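Local coordinates for protein interferon gamma (Paralichthys olivaceus, PDB 6F1E) that acts as a secreted homodimeric cytokine that binds interferon gamma receptor 1 and activates macrophages and neutrophils, at residues M62-N68 and V89-N94; P4-N8 and Y95-K99. One frame throughout, in Å; residues are numbered along the deposited sequence.

Contact 1: M62-N68 and V89-N94; sequences MLEQLPN and VRTDLN
The carbonyl oxygens of L63 and P67 lie close to the guanidinium group of R90. NH2 of R90 comes within 3.5 Å of P67 O, which sits at the edge of the group, in its plane. L63 O approaches NH1 of R90 obliquely and at an angle too poor for a hydrogen bond; this same oxygen weakly accepts the backbone N-H of L66, drawing the chain into a turn after helix 41-64. CG of R90 is anti to the backbone N (chi1 -175°), and the chain bends at chi3 to carry the charge along L66. Arginine and leucine overlap, each reaching toward the other's backbone, with L66 CD2 over one guanidinium face, 3.6 Å from NH2 of R90 and equally near R90 CB. The other branch of L66 turns to V89, its CD1 3.5 Å from V89 CG1.

Deeper in, L63 and L93 lie flank to flank, pointing opposite ways. L63 CD2 is 3.5 Å from L93 CB, while CD1 of L63 rests against the side-chain amide of N94. L93 CD1 meets the backbone of M62, 3.5 Å from its O, and the M62 side chain crosses that of L93 at nearly a right angle. Here helix 89-107 starts against the last turn of helix 41-64 and the segment after it, helix-helix packing of the interferon gamma bundle across the unmodelled 69-87 connection. L93 also touches L14 of helix 5-17 and, like M62, Y18 just beyond it; M62 packs on Q132 of the second subunit, and Q65 OE1 is hydrogen-bonded to NE2 of that same residue.

Contact 2: P4-N8 and Y95-K99; sequences PARMN and YILKK
The sulfur of M7, in the first turn of helix 5-17, lies a tight 3.3 Å from CD1 of I96 on helix 89-107. The methyl CE of M7 is 3.8 Å from I96 CG1, and the thioether runs nearly perpendicular to the isoleucine side chain. A bend at chi2 (82°) swings SD across to helix 89-107, although the first bond of the side chain does not aim there. The same sulfur makes an oblique Met-aromatic contact with Y95, 5.4 Å from the ring centroid and 62° off the ring normal, and brushes K99 CB.

Aromatic and aliphatic contacts make up the outer half. The phenol ring of Y95 projects between M7 and R6, with M7 CA at its edge. R6 crosses it at about a right angle: R6 CD is 3.6 Å from Y95 CZ, and R6 CB and CG lie by the phenol oxygen. It is the methylene chain that touches the tyrosine, for the guanidinium plane is turned 69° from the ring and presents an edge to CE1. Within its own helix, K99 CG stands 3.5 Å above one face of the Y95 ring, offset toward the rim, and backs the tyrosine.

Charge enters at the periphery. R6 NH1 and K98 NZ are 5.7 Å apart, a mildly unfavourable pairing that solvent probably screens, while the K99 ammonium is salt-bridged to E102. T10, one turn further along helix 5-17, accompanies Y95 and I96, and Y143 of the second subunit packs on M7. With no hydrogen bond or salt bridge joining the two segments, their association probably rests on dispersion and shape: a buried thioether against isoleucine, and the methylenes of R6 across the rim of a tyrosine ring.

Overall arrangement
Helix 89-107 is common to both contacts, whose centres are about 15 Å apart. Its first turn and a half meets the end of helix 41-64 and the residues just after it in contact 1, and the following residues meet the start of helix 5-17 in contact 2. Both segments of contact 1 fall between the two segments of contact 2 in sequence. The two touch directly where L63 CD1 packs on L97 CD2, 3.9 Å away. Both contacts lie on the same side of the chain's centre, and between them they join helices 5-17, 41-64 and 89-107 within the four-helix architecture of this cytokine. Both also reach the second subunit, consistent with the intertwined homodimer characteristic of type II interferons.

Contact 1: M62-N68 and V89-N94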
# COMPACT_ATOMS: atom_id res chain seq x y z
N MET A 62 -7.44 -14.50 14.03
CA MET A 62 -7.14 -15.68 14.79
C MET A 62 -7.87 -15.64 16.13
O MET A 62 -8.24 -16.68 16.64
CB MET A 62 -5.62 -15.83 14.97
CG MET A 62 -4.88 -16.16 13.68
SD MET A 62 -3.09 -16.03 13.81
CE MET A 62 -2.60 -17.54 14.63
N LEU A 63 -8.07 -14.45 16.69
CA LEU A 63 -8.91 -14.32 17.89
C LEU A 63 -10.42 -14.49 17.61
O LEU A 63 -11.11 -15.12 18.41
CB LEU A 63 -8.66 -13.00 18.61
CG LEU A 63 -7.30 -12.88 19.32
CD1 LEU A 63 -6.94 -11.40 19.61
CD2 LEU A 63 -7.30 -13.74 20.58
N GLU A 64 -10.92 -13.95 16.49
CA GLU A 64 -12.33 -14.18 16.11
C GLU A 64 -12.62 -15.66 15.88
O GLU A 64 -13.54 -16.18 16.47
CB GLU A 64 -12.75 -13.35 14.89
CG GLU A 64 -12.67 -11.85 15.15
CD GLU A 64 -13.61 -11.01 14.28
OE1 GLU A 64 -13.11 -10.15 13.51
OE2 GLU A 64 -14.85 -11.21 14.36
N GLN A 65 -11.79 -16.34 15.10
CA GLN A 65 -11.98 -17.78 14.78
C GLN A 65 -11.76 -18.73 15.96
O GLN A 65 -11.85 -19.95 15.81
CB GLN A 65 -11.10 -18.19 13.58
CG GLN A 65 -11.69 -17.72 12.25
CD GLN A 65 -10.65 -17.43 11.18
OE1 GLN A 65 -9.89 -18.32 10.76
NE2 GLN A 65 -10.63 -16.19 10.70
N LEU A 66 -11.45 -18.18 17.13
CA LEU A 66 -11.50 -18.93 18.39
C LEU A 66 -12.98 -19.08 18.87
O LEU A 66 -13.77 -18.11 18.80
CB LEU A 66 -10.64 -18.21 19.45
CG LEU A 66 -9.55 -18.97 20.20
CD1 LEU A 66 -8.54 -19.67 19.29
CD2 LEU A 66 -8.83 -18.00 21.14
N PRO A 67 -13.37 -20.29 19.34
CA PRO A 67 -14.69 -20.43 20.00
C PRO A 67 -14.71 -19.91 21.47
O PRO A 67 -13.64 -19.55 22.02
CB PRO A 67 -14.94 -21.95 19.94
CG PRO A 67 -13.58 -22.57 19.89
CD PRO A 67 -12.71 -21.60 19.15
N ASN A 68 -15.92 -19.84 22.07
CA ASN A 68 -16.15 -19.58 23.53
C ASN A 68 -15.31 -18.41 24.10
O ASN A 68 -15.85 -17.37 24.52
CB ASN A 68 -15.92 -20.91 24.33
CG ASN A 68 -15.73 -20.70 25.84
OD1 ASN A 68 -16.64 -20.29 26.57
ND2 ASN A 68 -14.54 -21.03 26.33
N VAL A 89 -4.44 -20.31 24.66
CA VAL A 89 -4.27 -19.87 23.28
C VAL A 89 -4.64 -18.38 23.19
O VAL A 89 -3.82 -17.57 22.73
CB VAL A 89 -5.08 -20.78 22.32
CG1 VAL A 89 -5.49 -20.08 21.03
CG2 VAL A 89 -4.27 -22.03 22.03
N ARG A 90 -5.84 -18.05 23.69
CA ARG A 90 -6.36 -16.67 23.69
C ARG A 90 -5.45 -15.62 24.37
O ARG A 90 -5.34 -14.48 23.93
CB ARG A 90 -7.75 -16.63 24.33
CG ARG A 90 -8.41 -15.26 24.25
CD ARG A 90 -9.90 -15.29 24.55
NE ARG A 90 -10.68 -14.68 23.46
CZ ARG A 90 -11.53 -15.33 22.64
NH1 ARG A 90 -12.17 -14.63 21.69
NH2 ARG A 90 -11.75 -16.65 22.75
N THR A 91 -4.81 -16.00 25.47
CA THR A 91 -3.91 -15.08 26.14
C THR A 91 -2.56 -15.03 25.40
O THR A 91 -1.93 -13.98 25.34
CB THR A 91 -3.75 -15.37 27.66
OG1 THR A 91 -3.85 -16.76 27.89
CG2 THR A 91 -4.88 -14.70 28.46
N ASP A 92 -2.13 -16.16 24.84
CA ASP A 92 -0.93 -16.18 24.03
C ASP A 92 -1.16 -15.31 22.78
O ASP A 92 -0.29 -14.51 22.45
CB ASP A 92 -0.50 -17.62 23.65
CG ASP A 92 0.26 -18.34 24.77
OD1 ASP A 92 0.82 -17.66 25.68
OD2 ASP A 92 0.35 -19.59 24.72
N LEU A 93 -2.32 -15.42 22.13
CA LEU A 93 -2.62 -14.54 20.98
C LEU A 93 -2.66 -13.08 21.45
O LEU A 93 -1.97 -12.23 20.89
CB LEU A 93 -3.96 -14.90 20.30
CG LEU A 93 -4.14 -16.21 19.50
CD1 LEU A 93 -5.51 -16.29 18.84
CD2 LEU A 93 -3.06 -16.36 18.44
N ASN A 94 -3.44 -12.80 22.49
CA ASN A 94 -3.59 -11.43 22.97
C ASN A 94 -2.24 -10.88 23.35
O ASN A 94 -1.96 -9.74 23.04
CB ASN A 94 -4.64 -11.30 24.09
CG ASN A 94 -6.09 -11.27 23.55
OD1 ASN A 94 -6.95 -12.04 23.98
ND2 ASN A 94 -6.36 -10.37 22.59

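Contact 2: P4-N8 and Y95-K99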
# COMPACT_ATOMS: atom_id res chain seq x y z
N PRO A 4 12.25 -10.82 23.14
CA PRO A 4 12.04 -11.34 24.51
C PRO A 4 11.89 -12.87 24.53
O PRO A 4 11.34 -13.46 23.59
CB PRO A 4 10.76 -10.65 25.00
CG PRO A 4 10.52 -9.51 24.05
CD PRO A 4 11.22 -9.83 22.76
N ALA A 5 12.40 -13.49 25.59
CA ALA A 5 12.26 -14.94 25.80
C ALA A 5 10.78 -15.30 25.69
O ALA A 5 10.43 -16.31 25.07
CB ALA A 5 12.82 -15.36 27.16
N ARG A 6 9.94 -14.45 26.28
CA ARG A 6 8.52 -14.70 26.42
C ARG A 6 7.81 -14.73 25.07
O ARG A 6 6.86 -15.51 24.85
CB ARG A 6 7.89 -13.66 27.36
CG ARG A 6 6.45 -13.97 27.74
CD ARG A 6 5.80 -12.83 28.51
NE ARG A 6 6.10 -12.81 29.95
CZ ARG A 6 5.71 -11.84 30.78
NH1 ARG A 6 5.01 -10.79 30.35
NH2 ARG A 6 6.03 -11.93 32.06
N MET A 7 8.27 -13.88 24.16
CA MET A 7 7.79 -13.87 22.78
C MET A 7 8.07 -15.21 22.12
O MET A 7 7.15 -15.82 21.56
CB MET A 7 8.47 -12.76 21.98
CG MET A 7 7.85 -12.48 20.62
SD MET A 7 6.43 -11.41 20.81
CE MET A 7 6.19 -10.92 19.11
N ASN A 8 9.34 -15.65 22.21
CA ASN A 8 9.78 -16.92 21.58
C ASN A 8 8.97 -18.05 22.17
O ASN A 8 8.37 -18.83 21.45
CB ASN A 8 11.29 -17.19 21.79
CG ASN A 8 11.70 -18.61 21.36
OD1 ASN A 8 12.02 -18.86 20.19
ND2 ASN A 8 11.70 -19.56 22.32
N TYR A 95 -1.35 -11.68 23.91
CA TYR A 95 -0.03 -11.16 24.26
C TYR A 95 0.74 -10.76 22.98
O TYR A 95 1.37 -9.70 22.92
CB TYR A 95 0.78 -12.12 25.14
CG TYR A 95 2.25 -11.72 25.30
CD1 TYR A 95 2.67 -10.81 26.27
CD2 TYR A 95 3.21 -12.25 24.45
CE1 TYR A 95 4.03 -10.46 26.38
CE2 TYR A 95 4.56 -11.92 24.55
CZ TYR A 95 4.97 -11.02 25.49
OH TYR A 95 6.32 -10.72 25.49
N ILE A 96 0.66 -11.62 21.97
CA ILE A 96 1.41 -11.42 20.72
C ILE A 96 0.81 -10.20 19.95
O ILE A 96 1.55 -9.32 19.43
CB ILE A 96 1.60 -12.79 19.97
CG1 ILE A 96 3.07 -13.05 19.73
CG2 ILE A 96 0.85 -12.92 18.67
CD1 ILE A 96 3.80 -13.45 20.99
N LEU A 97 -0.51 -10.08 19.97
CA LEU A 97 -1.16 -8.86 19.49
C LEU A 97 -0.64 -7.59 20.17
O LEU A 97 -0.27 -6.61 19.50
CB LEU A 97 -2.65 -8.96 19.69
CG LEU A 97 -3.44 -7.75 19.24
CD1 LEU A 97 -3.10 -7.42 17.80
CD2 LEU A 97 -4.91 -8.08 19.37
N LYS A 98 -0.59 -7.60 21.49
CA LYS A 98 -0.13 -6.43 22.27
C LYS A 98 1.29 -6.02 21.89
O LYS A 98 1.54 -4.87 21.61
CB LYS A 98 -0.17 -6.73 23.78
CG LYS A 98 0.45 -5.66 24.64
CD LYS A 98 0.36 -6.00 26.12
CE LYS A 98 1.59 -6.78 26.60
NZ LYS A 98 1.84 -6.60 28.06
N LYS A 99 2.22 -6.97 21.86
CA LYS A 99 3.60 -6.60 21.57
C LYS A 99 3.75 -5.98 20.17
O LYS A 99 4.60 -5.11 19.98
CB LYS A 99 4.56 -7.79 21.76
CG LYS A 99 4.63 -8.41 23.16
CD LYS A 99 4.94 -7.44 24.32
CE LYS A 99 6.37 -6.91 24.35
NZ LYS A 99 6.48 -5.62 25.12